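Petrobactin biosynthesis protein AsbB (Bacillus anthracis, PDB 3TO3) catalyses the ATP-dependent condensation of spermidine with citryl-spermidine intermediates, a step in the biosynthesis of the siderophore petrobactin. Local coordinates at residues I418-H432 and E542-R556. Sequence-based numbering, arbitrary orientation.
Sequences IQKAIIPVIHLVVEH and EIENHFRKYPHLKDR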
loop_
_atom_site.group_PDB
_atom_site.type_symbol
_atom_site.label_atom_id
_atom_site.label_comp_id
_atom_site.label_asym_id
_atom_site.label_seq_id
_atom_site.Cartn_x
_atom_site.Cartn_y
_atom_site.Cartn_z
ATOM N N ILE B 418 33.612 -24.183 -13.144
ATOM C CA ILE B 418 34.302 -22.971 -13.508
ATOM C C ILE B 418 34.547 -22.950 -15.032
ATOM O O ILE B 418 34.283 -21.927 -15.696
ATOM C CB ILE B 418 35.655 -22.868 -12.776
ATOM C CG1 ILE B 418 35.469 -22.919 -11.248
ATOM C CG2 ILE B 418 36.382 -21.630 -13.164
ATOM C CD1 ILE B 418 34.505 -21.940 -10.741
ATOM N N GLN B 419 35.024 -24.075 -15.581
ATOM C CA GLN B 419 35.389 -24.138 -17.006
ATOM C C GLN B 419 34.210 -23.949 -17.937
ATOM O O GLN B 419 34.360 -23.344 -18.985
ATOM C CB GLN B 419 36.124 -25.427 -17.383
ATOM C CG GLN B 419 37.474 -25.585 -16.741
ATOM C CD GLN B 419 38.297 -26.696 -17.374
ATOM O OE1 GLN B 419 37.784 -27.514 -18.143
ATOM N NE2 GLN B 419 39.588 -26.713 -17.071
ATOM N N LYS B 420 33.059 -24.503 -17.567
ATOM C CA LYS B 420 31.844 -24.406 -18.374
ATOM C C LYS B 420 30.894 -23.269 -18.045
ATOM O O LYS B 420 29.998 -22.975 -18.821
ATOM C CB LYS B 420 31.076 -25.722 -18.273
ATOM C CG LYS B 420 31.500 -26.782 -19.270
ATOM C CD LYS B 420 32.937 -27.229 -19.106
ATOM C CE LYS B 420 33.385 -28.071 -20.317
ATOM N NZ LYS B 420 34.876 -28.079 -20.461
ATOM N N ALA B 421 31.094 -22.601 -16.920
ATOM C CA ALA B 421 30.115 -21.633 -16.439
ATOM C C ALA B 421 30.711 -20.266 -16.267
ATOM O O ALA B 421 30.134 -19.273 -16.702
ATOM C CB ALA B 421 29.449 -22.072 -15.156
ATOM N N ILE B 422 31.741 -20.189 -15.446
ATOM C CA ILE B 422 32.315 -18.906 -15.087
ATOM C C ILE B 422 33.208 -18.332 -16.199
ATOM O O ILE B 422 33.193 -17.129 -16.483
ATOM C CB ILE B 422 33.079 -19.000 -13.741
ATOM C CG1 ILE B 422 32.094 -18.921 -12.578
ATOM C CG2 ILE B 422 34.124 -17.878 -13.608
ATOM C CD1 ILE B 422 31.387 -20.210 -12.266
ATOM N N ILE B 423 33.990 -19.195 -16.827
ATOM C CA ILE B 423 34.913 -18.737 -17.855
ATOM C C ILE B 423 34.238 -17.994 -19.031
ATOM O O ILE B 423 34.743 -16.966 -19.465
ATOM C CB ILE B 423 35.818 -19.887 -18.326
ATOM C CG1 ILE B 423 36.618 -20.423 -17.134
ATOM C CG2 ILE B 423 36.748 -19.451 -19.494
ATOM C CD1 ILE B 423 37.457 -19.378 -16.442
ATOM N N PRO B 424 33.100 -18.506 -19.542
ATOM C CA PRO B 424 32.517 -17.851 -20.718
ATOM C C PRO B 424 31.969 -16.475 -20.388
ATOM O O PRO B 424 32.005 -15.604 -21.238
ATOM C CB PRO B 424 31.382 -18.789 -21.138
ATOM C CG PRO B 424 31.718 -20.102 -20.491
ATOM C CD PRO B 424 32.362 -19.730 -19.186
ATOM N N VAL B 425 31.460 -16.280 -19.179
ATOM C CA VAL B 425 31.045 -14.954 -18.783
ATOM C C VAL B 425 32.239 -14.005 -18.801
ATOM O O VAL B 425 32.138 -12.895 -19.318
ATOM C CB VAL B 425 30.416 -14.932 -17.370
ATOM C CG1 VAL B 425 30.032 -13.521 -17.011
ATOM C CG2 VAL B 425 29.194 -15.863 -17.286
ATOM N N ILE B 426 33.372 -14.441 -18.247
ATOM C CA ILE B 426 34.569 -13.591 -18.178
ATOM C C ILE B 426 35.127 -13.377 -19.585
ATOM O O ILE B 426 35.573 -12.275 -19.943
ATOM C CB ILE B 426 35.648 -14.205 -17.229
ATOM C CG1 ILE B 426 35.103 -14.255 -15.806
ATOM C CG2 ILE B 426 36.926 -13.399 -17.240
ATOM C CD1 ILE B 426 36.012 -14.951 -14.801
ATOM N N HIS B 427 35.086 -14.443 -20.388
ATOM C CA HIS B 427 35.465 -14.330 -21.782
ATOM C C HIS B 427 34.687 -13.235 -22.530
ATOM O O HIS B 427 35.279 -12.457 -23.267
ATOM C CB HIS B 427 35.303 -15.658 -22.495
ATOM C CG HIS B 427 35.832 -15.647 -23.887
ATOM N ND1 HIS B 427 37.152 -15.919 -24.180
ATOM C CD2 HIS B 427 35.225 -15.386 -25.069
ATOM C CE1 HIS B 427 37.338 -15.826 -25.491
ATOM N NE2 HIS B 427 36.184 -15.513 -26.052
ATOM N N LEU B 428 33.361 -13.207 -22.350
ATOM C CA LEU B 428 32.493 -12.175 -22.911
ATOM C C LEU B 428 32.968 -10.782 -22.516
ATOM O O LEU B 428 32.995 -9.866 -23.339
ATOM C CB LEU B 428 31.059 -12.361 -22.403
ATOM C CG LEU B 428 30.185 -13.297 -23.222
ATOM C CD1 LEU B 428 28.830 -13.505 -22.582
ATOM C CD2 LEU B 428 30.032 -12.719 -24.635
ATOM N N VAL B 429 33.322 -10.614 -21.245
ATOM C CA VAL B 429 33.809 -9.332 -20.762
ATOM C C VAL B 429 35.107 -8.928 -21.461
ATOM O O VAL B 429 35.222 -7.819 -21.987
ATOM C CB VAL B 429 34.038 -9.348 -19.233
ATOM C CG1 VAL B 429 34.969 -8.210 -18.809
ATOM C CG2 VAL B 429 32.700 -9.280 -18.505
ATOM N N VAL B 430 36.076 -9.835 -21.489
ATOM C CA VAL B 430 37.428 -9.481 -21.964
ATOM C C VAL B 430 37.567 -9.423 -23.487
ATOM O O VAL B 430 38.221 -8.533 -24.064
ATOM C CB VAL B 430 38.463 -10.449 -21.383
ATOM C CG1 VAL B 430 39.867 -10.074 -21.833
ATOM C CG2 VAL B 430 38.340 -10.529 -19.823
ATOM N N GLU B 431 36.973 -10.392 -24.162
ATOM C CA GLU B 431 37.091 -10.417 -25.613
ATOM C C GLU B 431 36.108 -9.435 -26.212
ATOM O O GLU B 431 36.401 -8.826 -27.216
ATOM C CB GLU B 431 36.848 -11.827 -26.174
ATOM C CG GLU B 431 36.629 -11.874 -27.686
ATOM C CD GLU B 431 37.836 -12.420 -28.454
ATOM O OE1 GLU B 431 37.961 -13.668 -28.571
ATOM O OE2 GLU B 431 38.651 -11.604 -28.940
ATOM N N HIS B 432 34.895 -9.384 -25.660
ATOM C CA HIS B 432 33.861 -8.519 -26.215
ATOM C C HIS B 432 33.522 -7.179 -25.550
ATOM O O HIS B 432 32.753 -6.404 -26.116
ATOM C CB HIS B 432 32.602 -9.356 -26.434
ATOM C CG HIS B 432 32.843 -10.520 -27.334
ATOM N ND1 HIS B 432 33.001 -10.375 -28.694
ATOM C CD2 HIS B 432 33.020 -11.834 -27.070
ATOM C CE1 HIS B 432 33.247 -11.554 -29.234
ATOM N NE2 HIS B 432 33.263 -12.456 -28.271
ATOM N N GLU B 542 42.060 -21.695 -13.346
ATOM C CA GLU B 542 41.179 -21.834 -14.493
ATOM C C GLU B 542 41.102 -20.592 -15.382
ATOM O O GLU B 542 41.056 -20.708 -16.610
ATOM C CB GLU B 542 39.790 -22.276 -14.062
ATOM C CG GLU B 542 39.844 -23.615 -13.429
ATOM C CD GLU B 542 40.375 -24.675 -14.364
ATOM O OE1 GLU B 542 40.453 -24.414 -15.590
ATOM O OE2 GLU B 542 40.709 -25.772 -13.864
ATOM N N ILE B 543 41.082 -19.420 -14.765
ATOM C CA ILE B 543 41.092 -18.179 -15.513
ATOM C C ILE B 543 42.407 -18.152 -16.281
ATOM O O ILE B 543 42.419 -17.941 -17.486
ATOM C CB ILE B 543 40.954 -16.939 -14.577
ATOM C CG1 ILE B 543 39.520 -16.793 -14.061
ATOM C CG2 ILE B 543 41.379 -15.656 -15.290
ATOM C CD1 ILE B 543 39.408 -15.857 -12.758
ATOM N N GLU B 544 43.515 -18.393 -15.585
ATOM C CA GLU B 544 44.828 -18.392 -16.228
ATOM C C GLU B 544 44.911 -19.402 -17.372
ATOM O O GLU B 544 45.450 -19.090 -18.428
ATOM C CB GLU B 544 45.955 -18.658 -15.226
ATOM C CG GLU B 544 46.305 -17.471 -14.335
ATOM C CD GLU B 544 46.820 -16.250 -15.093
ATOM O OE1 GLU B 544 47.673 -16.404 -15.999
ATOM O OE2 GLU B 544 46.375 -15.125 -14.762
ATOM N N ASN B 545 44.384 -20.599 -17.137
ATOM C CA ASN B 545 44.398 -21.655 -18.142
ATOM C C ASN B 545 43.685 -21.212 -19.438
ATOM O O ASN B 545 44.170 -21.489 -20.551
ATOM C CB ASN B 545 43.796 -22.962 -17.578
ATOM C CG ASN B 545 44.822 -23.818 -16.799
ATOM O OD1 ASN B 545 44.448 -24.678 -15.992
ATOM N ND2 ASN B 545 46.109 -23.588 -17.052
ATOM N N HIS B 546 42.552 -20.515 -19.286
ATOM C CA HIS B 546 41.772 -20.013 -20.420
ATOM C C HIS B 546 42.557 -18.962 -21.192
ATOM O O HIS B 546 42.792 -19.105 -22.391
ATOM C CB HIS B 546 40.447 -19.388 -19.985
ATOM C CG HIS B 546 39.671 -18.798 -21.124
ATOM N ND1 HIS B 546 38.993 -19.573 -22.045
ATOM C CD2 HIS B 546 39.478 -17.511 -21.502
ATOM C CE1 HIS B 546 38.413 -18.790 -22.937
ATOM N NE2 HIS B 546 38.696 -17.535 -22.634
ATOM N N PHE B 547 42.980 -17.916 -20.489
ATOM C CA PHE B 547 43.621 -16.784 -21.151
ATOM C C PHE B 547 45.016 -17.063 -21.685
ATOM O O PHE B 547 45.521 -16.309 -22.517
ATOM C CB PHE B 547 43.543 -15.513 -20.301
ATOM C CG PHE B 547 42.176 -14.945 -20.261
ATOM C CD1 PHE B 547 41.423 -14.986 -19.109
ATOM C CD2 PHE B 547 41.608 -14.431 -21.412
ATOM C CE1 PHE B 547 40.121 -14.484 -19.081
ATOM C CE2 PHE B 547 40.306 -13.929 -21.399
ATOM C CZ PHE B 547 39.569 -13.951 -20.245
ATOM N N ARG B 548 45.645 -18.144 -21.233
ATOM C CA ARG B 548 46.918 -18.538 -21.838
ATOM C C ARG B 548 46.707 -19.054 -23.266
ATOM O O ARG B 548 47.649 -19.127 -24.048
ATOM C CB ARG B 548 47.695 -19.543 -20.970
ATOM C CG ARG B 548 48.824 -18.887 -20.146
ATOM C CD ARG B 548 49.769 -19.899 -19.478
ATOM N NE ARG B 548 49.277 -20.352 -18.180
ATOM C CZ ARG B 548 48.550 -21.451 -18.002
ATOM N NH1 ARG B 548 48.224 -22.213 -19.040
ATOM N NH2 ARG B 548 48.145 -21.782 -16.787
ATOM N N LYS B 549 45.468 -19.399 -23.603
ATOM C CA LYS B 549 45.129 -19.768 -24.973
ATOM C C LYS B 549 44.791 -18.580 -25.889
ATOM O O LYS B 549 44.602 -18.764 -27.086
ATOM C CB LYS B 549 43.969 -20.771 -24.972
ATOM C CG LYS B 549 44.330 -22.093 -24.315
ATOM C CD LYS B 549 43.241 -23.135 -24.488
ATOM C CE LYS B 549 42.070 -22.880 -23.582
ATOM N NZ LYS B 549 40.868 -23.657 -24.016
ATOM N N TYR B 550 44.702 -17.371 -25.334
ATOM C CA TYR B 550 44.390 -16.194 -26.142
ATOM C C TYR B 550 45.328 -15.028 -25.822
ATOM O O TYR B 550 44.931 -14.067 -25.172
ATOM C CB TYR B 550 42.909 -15.801 -25.997
ATOM C CG TYR B 550 41.973 -16.955 -26.293
ATOM C CD1 TYR B 550 41.326 -17.648 -25.280
ATOM C CD2 TYR B 550 41.778 -17.384 -27.592
ATOM C CE1 TYR B 550 40.485 -18.729 -25.567
ATOM C CE2 TYR B 550 40.946 -18.450 -27.893
ATOM C CZ TYR B 550 40.304 -19.121 -26.889
ATOM O OH TYR B 550 39.498 -20.187 -27.238
ATOM N N PRO B 551 46.581 -15.110 -26.305
ATOM C CA PRO B 551 47.618 -14.086 -26.121
ATOM C C PRO B 551 47.163 -12.704 -26.594
ATOM O O PRO B 551 47.540 -11.682 -26.009
ATOM C CB PRO B 551 48.767 -14.574 -27.026
ATOM C CG PRO B 551 48.538 -16.012 -27.198
ATOM C CD PRO B 551 47.054 -16.231 -27.133
ATOM N N HIS B 552 46.380 -12.665 -27.664
ATOM C CA HIS B 552 45.896 -11.382 -28.154
ATOM C C HIS B 552 45.032 -10.667 -27.089
ATOM O O HIS B 552 44.805 -9.457 -27.147
ATOM C CB HIS B 552 45.158 -11.547 -29.491
ATOM C CG HIS B 552 43.856 -12.284 -29.389
ATOM N ND1 HIS B 552 43.767 -13.654 -29.506
ATOM C CD2 HIS B 552 42.589 -11.836 -29.202
ATOM C CE1 HIS B 552 42.500 -14.018 -29.387
ATOM N NE2 HIS B 552 41.765 -12.935 -29.204
ATOM N N LEU B 553 44.572 -11.420 -26.100
ATOM C CA LEU B 553 43.746 -10.831 -25.058
ATOM C C LEU B 553 44.546 -10.391 -23.836
ATOM O O LEU B 553 43.987 -9.831 -22.903
ATOM C CB LEU B 553 42.629 -11.798 -24.653
ATOM C CG LEU B 553 41.603 -12.078 -25.755
ATOM C CD1 LEU B 553 40.484 -12.947 -25.281
ATOM C CD2 LEU B 553 41.033 -10.775 -26.260
ATOM N N LYS B 554 45.855 -10.619 -23.846
ATOM C CA LYS B 554 46.645 -10.426 -22.633
ATOM C C LYS B 554 46.525 -9.028 -22.066
ATOM O O LYS B 554 46.263 -8.857 -20.876
ATOM C CB LYS B 554 48.119 -10.731 -22.873
ATOM C CG LYS B 554 48.965 -10.672 -21.604
ATOM C CD LYS B 554 50.432 -10.937 -21.927
ATOM C CE LYS B 554 51.254 -11.270 -20.693
ATOM N NZ LYS B 554 51.052 -12.687 -20.267
ATOM N N ASP B 555 46.727 -8.023 -22.906
ATOM C CA ASP B 555 46.799 -6.653 -22.404
ATOM C C ASP B 555 45.421 -6.164 -22.004
ATOM O O ASP B 555 45.285 -5.304 -21.144
ATOM C CB ASP B 555 47.458 -5.721 -23.418
ATOM C CG ASP B 555 48.988 -5.853 -23.430
ATOM O OD1 ASP B 555 49.563 -6.219 -22.376
ATOM O OD2 ASP B 555 49.623 -5.581 -24.484
ATOM N N ARG B 556 44.403 -6.731 -22.637
ATOM C CA ARG B 556 43.015 -6.429 -22.318
ATOM C C ARG B 556 42.686 -7.034 -20.970
ATOM O O ARG B 556 42.057 -6.391 -20.134
ATOM C CB ARG B 556 42.094 -7.063 -23.348
ATOM C CG ARG B 556 41.161 -6.118 -24.081
ATOM C CD ARG B 556 40.913 -6.711 -25.456
ATOM N NE ARG B 556 40.202 -5.832 -26.366
ATOM C CZ ARG B 556 38.886 -5.814 -26.491
ATOM N NH1 ARG B 556 38.147 -6.618 -25.747
ATOM N NH2 ARG B 556 38.318 -4.989 -27.353
#
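A helix-helix packing in the FhuF-like region joins helix 418-432 to helix 542-547 and the turn that follows it. Their axes cross at -61°, 10.3 Å apart at closest approach. Ile-423 lays CG2 over one face of the His-546 ring, 3.6 Å from its centroid, a CH-pi contact. At the edge of that ring, ND1 of His-427 and NE2 of His-546 share a 2.7 Å hydrogen bond, with the ring planes nearly perpendicular. With chi1 at -173°, the His-427 ring swings away from its own backbone N and reaches His-546. NE2 of His-427 is hydrogen-bonded to Asp-335 OD2. The edge of the His-427 ring points at the face of Tyr-550 (edge-to-face, planes at 65°), completing an aromatic cluster. Val-430 CG2 packs 3.7 Å from Phe-547 CZ, and Ile-426 CG2 sits at that ring's edge. Gln-419 NE2 donates to Glu-542 OE1 (2.9 Å) from above the carboxylate plane, while Glu-542 OE2 pairs with Arg-415. The extended Arg-556 sends NH1 to Val-430 O (2.6 Å). This is an obliquely crossed helix pair with an apolar and aromatic centre, continued by a turn and 3-10 segment leading into the next helix.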